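Local coordinates for (S)-ureidoglycine aminohydrolase cupin domain-containing protein (Pseudomonas syringae pv. tomato, PDB 3MYX) that is of unknown function but has a cupin fold and may resemble (S)-ureidoglycine aminohydrolases, at residues I103-Q106 against L110-F113; P142-S145 against P150-Q153; C223-T226 against Y230-K233. All coordinates share one frame; numbering follows the deposited sequence.

Contact 1 (I103-Q106 against L110-F113); sequences IDAQ and LWAF
Ile103, Ala105 and Trp111 meet although their backbones stay well apart, the closest alpha carbons being Ala105 CA and Leu110 CA at 8.7 Å, with no hydrogen bond between the segments. Such a separation is consistent with two facing sheets of a cupin beta-sandwich: strand 101-105 belongs to one sheet, strand 109-116 to another, and a short turn carries the chain across. The indole of Trp111 reaches across between the strands. Its CG lies between the backbone N and the carbonyl carbon (chi1 56°), which sends the six-membered ring toward the opposite strand. Ile103 and Ala105, two residues apart on strand 101-105, both point inward, while Asp104 between them points away. They meet the indole differently. Ile103 uses its CG2 branch, with CG2 4.2 Å from Trp111 CH2 in an oblique approach. Val76 on strand 75-80 touches all three residues, and Val52, Phe54, Leu69 and Met71 pack further round the indole, so the contact is part of a buried apolar core between the sheets. Ala105, by contrast, comes to the edge of the ring, its CB near the indole plane and 4.0 Å from Trp111 CZ3.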
loop_
_atom_site.group_PDB
_atom_site.type_symbol
_atom_site.label_atom_id
_atom_site.label_comp_id
_atom_site.label_asym_id
_atom_site.label_seq_id
_atom_site.Cartn_x
_atom_site.Cartn_y
_atom_site.Cartn_z
ATOM N N ILE A 103 -12.708 -3.546 -13.603
ATOM C CA ILE A 103 -12.416 -2.429 -12.725
ATOM C C ILE A 103 -13.248 -1.263 -13.225
ATOM O O ILE A 103 -12.987 -0.736 -14.294
ATOM C CB ILE A 103 -10.905 -2.096 -12.762
ATOM C CG1 ILE A 103 -10.072 -3.345 -12.401
ATOM C CG2 ILE A 103 -10.578 -0.900 -11.860
ATOM C CD1 ILE A 103 -8.556 -3.198 -12.532
ATOM N N ASP A 104 -14.267 -0.903 -12.456
ATOM C CA ASP A 104 -15.268 0.070 -12.883
ATOM C C ASP A 104 -15.170 1.285 -11.951
ATOM O O ASP A 104 -15.685 1.255 -10.840
ATOM C CB ASP A 104 -16.662 -0.567 -12.866
ATOM C CG ASP A 104 -17.747 0.338 -13.393
ATOM O OD1 ASP A 104 -17.467 1.507 -13.712
ATOM O OD2 ASP A 104 -18.879 -0.169 -13.450
ATOM N N ALA A 105 -14.522 2.351 -12.422
ATOM C CA ALA A 105 -14.284 3.564 -11.650
ATOM C C ALA A 105 -15.320 4.622 -11.986
ATOM O O ALA A 105 -15.621 4.875 -13.142
ATOM C CB ALA A 105 -12.888 4.119 -11.934
ATOM N N GLN A 106 -15.810 5.290 -10.953
ATOM C CA GLN A 106 -16.602 6.483 -11.168
ATOM C C GLN A 106 -15.690 7.568 -11.741
ATOM O O GLN A 106 -14.481 7.547 -11.533
ATOM C CB GLN A 106 -17.257 6.926 -9.865
ATOM C CG GLN A 106 -18.374 5.983 -9.442
ATOM C CD GLN A 106 -19.435 5.830 -10.513
ATOM O OE1 GLN A 106 -19.633 4.746 -11.063
ATOM N NE2 GLN A 106 -20.113 6.929 -10.832
ATOM N N LEU A 110 -9.432 8.144 -7.866
ATOM C CA LEU A 110 -7.989 8.124 -7.652
ATOM C C LEU A 110 -7.706 7.176 -6.511
ATOM O O LEU A 110 -8.289 7.299 -5.424
ATOM C CB LEU A 110 -7.476 9.538 -7.311
ATOM C CG LEU A 110 -5.961 9.789 -7.272
ATOM C CD1 LEU A 110 -5.644 11.298 -7.517
ATOM C CD2 LEU A 110 -5.290 9.295 -5.972
ATOM N N TRP A 111 -6.795 6.238 -6.748
ATOM C CA TRP A 111 -6.350 5.338 -5.693
ATOM C C TRP A 111 -4.853 5.189 -5.666
ATOM O O TRP A 111 -4.196 5.367 -6.686
ATOM C CB TRP A 111 -7.004 3.972 -5.820
ATOM C CG TRP A 111 -6.859 3.204 -7.106
ATOM C CD1 TRP A 111 -5.939 2.234 -7.388
ATOM C CD2 TRP A 111 -7.736 3.259 -8.251
ATOM N NE1 TRP A 111 -6.191 1.674 -8.609
ATOM C CE2 TRP A 111 -7.266 2.297 -9.178
ATOM C CE3 TRP A 111 -8.852 4.037 -8.588
ATOM C CZ2 TRP A 111 -7.893 2.070 -10.403
ATOM C CZ3 TRP A 111 -9.451 3.837 -9.826
ATOM C CH2 TRP A 111 -8.971 2.854 -10.708
ATOM N N ALA A 112 -4.316 4.881 -4.488
ATOM C CA ALA A 112 -2.930 4.460 -4.381
ATOM C C ALA A 112 -2.844 2.965 -4.671
ATOM O O ALA A 112 -3.792 2.219 -4.463
ATOM C CB ALA A 112 -2.350 4.762 -3.007
ATOM N N PHE A 113 -1.686 2.524 -5.137
ATOM C CA PHE A 113 -1.472 1.111 -5.380
ATOM C C PHE A 113 -0.093 0.653 -4.948
ATOM O O PHE A 113 0.872 1.436 -4.905
ATOM C CB PHE A 113 -1.674 0.767 -6.873
ATOM C CG PHE A 113 -0.521 1.182 -7.768
ATOM C CD1 PHE A 113 0.568 0.347 -7.980
ATOM C CD2 PHE A 113 -0.513 2.419 -8.402
ATOM C CE1 PHE A 113 1.642 0.734 -8.774
ATOM C CE2 PHE A 113 0.568 2.802 -9.214
ATOM C CZ PHE A 113 1.648 1.955 -9.388
#

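Contact 2 (P142-S145 against P150-Q153); sequences PDPS and PLPQ
Pro142 and Pro152 form the more buried, inner part of this contact. Pro142 meets Pro152 with its CD, the carbon bonded to nitrogen, against Pro152 CG (3.9 Å) and CD (4.0 Å). Met147 and Tyr177 touch both prolines, and Pro152 is buried. Leu151 carries the contact outward. Its CG is anti to the carbonyl carbon (chi1 -74°), and the side chain leans across to make the closest approach between the segments, CD2 lying 3.4 Å from Pro142 O, a methyl resting against a carbonyl oxygen. The same CD2 is 4.3 Å from Pro144 CA. The other methyl, CD1, only brushes Pro144 CG at 4.5 Å, which marks the loose margin: Leu151 and Pro144 are both exposed, and the segments share no hydrogen bond. Within 142-145 itself, Ser145 N donates to Asp143 OD1 at 2.9 Å with a nearly straight N-H...O angle of 165°, yet it meets the oxygen from above, 51° out of the carboxylate plane. Ser145 OG adds a weak bond to the same OD1. Both segments lie in the irregular connection between strands 137-139 and 154-161. Acceptance by Asp143 OD1 from the backbone nitrogen two residues on defines an Asx turn, which overlaps the start of a 3-10 segment at Pro144.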
loop_
_atom_site.group_PDB
_atom_site.type_symbol
_atom_site.label_atom_id
_atom_site.label_comp_id
_atom_site.label_asym_id
_atom_site.label_seq_id
_atom_site.Cartn_x
_atom_site.Cartn_y
_atom_site.Cartn_z
ATOM N N PRO A 142 9.270 -4.039 16.967
ATOM C CA PRO A 142 10.610 -3.945 16.377
ATOM C C PRO A 142 11.679 -4.639 17.222
ATOM O O PRO A 142 11.454 -4.912 18.399
ATOM C CB PRO A 142 10.863 -2.432 16.313
ATOM C CG PRO A 142 9.466 -1.815 16.413
ATOM C CD PRO A 142 8.756 -2.725 17.364
ATOM N N ASP A 143 12.838 -4.877 16.608
ATOM C CA ASP A 143 14.020 -5.416 17.271
ATOM C C ASP A 143 14.332 -4.558 18.477
ATOM O O ASP A 143 14.440 -3.343 18.350
ATOM C CB ASP A 143 15.193 -5.356 16.274
ATOM C CG ASP A 143 16.515 -5.930 16.797
ATOM O OD1 ASP A 143 16.755 -6.101 18.003
ATOM O OD2 ASP A 143 17.372 -6.198 15.918
ATOM N N PRO A 144 14.485 -5.168 19.661
ATOM C CA PRO A 144 14.808 -4.373 20.848
ATOM C C PRO A 144 16.042 -3.476 20.691
ATOM O O PRO A 144 16.091 -2.376 21.266
ATOM C CB PRO A 144 15.024 -5.425 21.935
ATOM C CG PRO A 144 14.313 -6.606 21.471
ATOM C CD PRO A 144 14.264 -6.587 19.989
ATOM N N SER A 145 16.993 -3.910 19.870
ATOM C CA SER A 145 18.267 -3.211 19.699
ATOM C C SER A 145 18.149 -1.885 18.975
ATOM O O SER A 145 19.074 -1.076 19.020
ATOM C CB SER A 145 19.276 -4.114 18.962
ATOM O OG SER A 145 18.977 -4.203 17.580
ATOM N N PRO A 150 10.245 2.492 25.178
ATOM C CA PRO A 150 9.900 1.110 25.503
ATOM C C PRO A 150 9.245 0.406 24.306
ATOM O O PRO A 150 8.706 1.052 23.389
ATOM C CB PRO A 150 8.906 1.262 26.651
ATOM C CG PRO A 150 9.272 2.581 27.286
ATOM C CD PRO A 150 9.615 3.443 26.103
ATOM N N LEU A 151 9.289 -0.915 24.315
ATOM C CA LEU A 151 8.672 -1.680 23.242
ATOM C C LEU A 151 7.155 -1.481 23.244
ATOM O O LEU A 151 6.528 -1.459 24.298
ATOM C CB LEU A 151 8.997 -3.172 23.353
ATOM C CG LEU A 151 10.424 -3.560 22.973
ATOM C CD1 LEU A 151 10.847 -4.842 23.708
ATOM C CD2 LEU A 151 10.573 -3.709 21.492
ATOM N N PRO A 152 6.558 -1.339 22.058
ATOM C CA PRO A 152 5.110 -1.212 21.941
ATOM C C PRO A 152 4.413 -2.571 21.989
ATOM O O PRO A 152 5.061 -3.624 21.957
ATOM C CB PRO A 152 4.941 -0.622 20.532
ATOM C CG PRO A 152 6.097 -1.230 19.771
ATOM C CD PRO A 152 7.220 -1.281 20.743
ATOM N N GLN A 153 3.088 -2.527 22.069
ATOM C CA GLN A 153 2.224 -3.672 21.760
ATOM C C GLN A 153 1.645 -3.473 20.378
ATOM O O GLN A 153 0.983 -2.463 20.121
ATOM C CB GLN A 153 1.105 -3.780 22.798
ATOM C CG GLN A 153 1.648 -3.928 24.211
ATOM C CD GLN A 153 0.560 -4.259 25.197
ATOM O OE1 GLN A 153 -0.196 -3.386 25.622
ATOM N NE2 GLN A 153 0.479 -5.519 25.577
#

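Contact 3 (C223-T226 against Y230-K233); sequences CKWT and YVRK
Trp225 and Lys233 reach toward each other from opposite directions, joined by Val231, two residues before the lysine, in a buried contact across the EutQ-like cupin barrel. Strands 222-227 and 231-237 belong to different sheets, and Trp225 CA and Val231 CA are 11.6 Å apart, so the contact is made by side chains reaching across, chiefly the indole. Trp225 does so with CG anti to its backbone nitrogen (chi1 170°), presenting the six-membered ring to the opposite strand. Val231 meets that ring at its edge: Val231 CG1 lies near the indole plane, 4.2 Å from Trp225 CH2. Lys233 arrives otherwise, obliquely. Its CG sits between the backbone nitrogen and carbonyl carbon (chi1 72°), and from there the chain runs extended to the amine. The amine is held mainly outside the pair, in a salt bridge with Glu188 and a cation-pi interaction with Trp172. Trp225 is likewise fixed by others: Tyr177 stacks on its ring, and NE1 is hydrogen-bonded to Ser227 OG. Between the two segments the amine makes no hydrogen bond to the indole; Lys233 NZ lies 4.1 Å from Trp225 CZ3.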
loop_
_atom_site.group_PDB
_atom_site.type_symbol
_atom_site.label_atom_id
_atom_site.label_comp_id
_atom_site.label_asym_id
_atom_site.label_seq_id
_atom_site.Cartn_x
_atom_site.Cartn_y
_atom_site.Cartn_z
ATOM N N CYS A 223 14.932 5.207 7.370
ATOM C CA CYS A 223 13.699 5.712 7.927
ATOM C C CYS A 223 13.760 5.591 9.454
ATOM O O CYS A 223 13.997 4.464 9.888
ATOM C CB CYS A 223 12.604 4.792 7.373
ATOM S SG CYS A 223 10.911 5.199 7.698
ATOM N N LYS A 224 13.473 6.658 10.189
ATOM C CA LYS A 224 13.205 6.617 11.615
ATOM C C LYS A 224 11.698 6.715 11.802
ATOM O O LYS A 224 11.067 7.495 11.132
ATOM C CB LYS A 224 13.877 7.810 12.275
ATOM C CG LYS A 224 13.726 7.876 13.764
ATOM C CD LYS A 224 14.217 9.205 14.285
ATOM C CE LYS A 224 13.862 9.383 15.737
ATOM N NZ LYS A 224 14.470 8.320 16.577
ATOM N N TRP A 225 11.145 5.907 12.704
ATOM C CA TRP A 225 9.730 5.961 13.056
ATOM C C TRP A 225 9.583 6.591 14.430
ATOM O O TRP A 225 10.237 6.145 15.384
ATOM C CB TRP A 225 9.158 4.546 13.101
ATOM C CG TRP A 225 7.765 4.416 13.685
ATOM C CD1 TRP A 225 7.395 4.618 14.987
ATOM C CD2 TRP A 225 6.561 4.038 12.993
ATOM N NE1 TRP A 225 6.053 4.393 15.143
ATOM C CE2 TRP A 225 5.524 4.012 13.946
ATOM C CE3 TRP A 225 6.265 3.683 11.671
ATOM C CZ2 TRP A 225 4.207 3.717 13.606
ATOM C CZ3 TRP A 225 4.959 3.395 11.343
ATOM C CH2 TRP A 225 3.952 3.392 12.308
ATOM N N THR A 226 8.706 7.585 14.539
ATOM C CA THR A 226 8.256 8.122 15.829
ATOM C C THR A 226 6.753 8.292 15.819
ATOM O O THR A 226 6.207 9.061 15.030
ATOM C CB THR A 226 8.874 9.492 16.156
ATOM O OG1 THR A 226 10.285 9.414 15.997
ATOM C CG2 THR A 226 8.540 9.892 17.609
ATOM N N TYR A 230 -1.420 6.017 19.395
ATOM C CA TYR A 230 -1.871 4.857 18.653
ATOM C C TYR A 230 -1.883 5.102 17.156
ATOM O O TYR A 230 -2.285 6.176 16.683
ATOM C CB TYR A 230 -3.288 4.549 19.111
ATOM C CG TYR A 230 -3.998 3.430 18.405
ATOM C CD1 TYR A 230 -3.785 2.107 18.770
ATOM C CD2 TYR A 230 -4.916 3.688 17.413
ATOM C CE1 TYR A 230 -4.493 1.080 18.158
ATOM C CE2 TYR A 230 -5.624 2.675 16.804
ATOM C CZ TYR A 230 -5.411 1.368 17.164
ATOM O OH TYR A 230 -6.154 0.363 16.561
ATOM N N VAL A 231 -1.486 4.085 16.400
ATOM C CA VAL A 231 -1.568 4.084 14.944
ATOM C C VAL A 231 -2.239 2.808 14.492
ATOM O O VAL A 231 -1.971 1.736 15.022
ATOM C CB VAL A 231 -0.165 4.215 14.312
ATOM C CG1 VAL A 231 -0.205 4.017 12.805
ATOM C CG2 VAL A 231 0.448 5.576 14.632
ATOM N N ARG A 232 -3.113 2.928 13.502
ATOM C CA ARG A 232 -3.679 1.774 12.814
ATOM C C ARG A 232 -3.517 2.002 11.336
ATOM O O ARG A 232 -3.783 3.119 10.858
ATOM C CB ARG A 232 -5.138 1.601 13.185
ATOM C CG ARG A 232 -5.842 0.421 12.544
ATOM C CD ARG A 232 -7.294 0.422 12.989
ATOM N NE ARG A 232 -8.033 -0.758 12.587
ATOM C CZ ARG A 232 -8.200 -1.882 13.307
ATOM N NH1 ARG A 232 -7.667 -2.085 14.501
ATOM N NH2 ARG A 232 -8.894 -2.832 12.780
ATOM N N LYS A 233 -3.107 0.972 10.612
ATOM C CA LYS A 233 -2.846 1.135 9.190
ATOM C C LYS A 233 -3.227 -0.077 8.379
ATOM O O LYS A 233 -3.158 -1.197 8.878
ATOM C CB LYS A 233 -1.362 1.447 8.961
ATOM C CG LYS A 233 -0.432 0.291 9.186
ATOM C CD LYS A 233 1.017 0.735 9.337
ATOM C CE LYS A 233 1.944 -0.446 9.410
ATOM N NZ LYS A 233 3.374 -0.022 9.671
#

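The three contacts come one after another along the chain, contact 1 first and contact 3 last. Contacts 2 and 3 share one half of the molecule, their centres 12 Å apart and nearest atoms about 7 Å apart; Tyr177 bridges them, touching Pro142 and Pro152 while stacking on Trp225. Contact 1 lies in the other half, its centre 26 Å from that of contact 3 and 36 Å from that of contact 2. Contacts 1 and 3 both join consecutive strands of different sheets through a buried tryptophan, consistent with two cupin-like barrels. Contact 2 instead joins two parts of one irregular loop between strands 137-139 and 154-161.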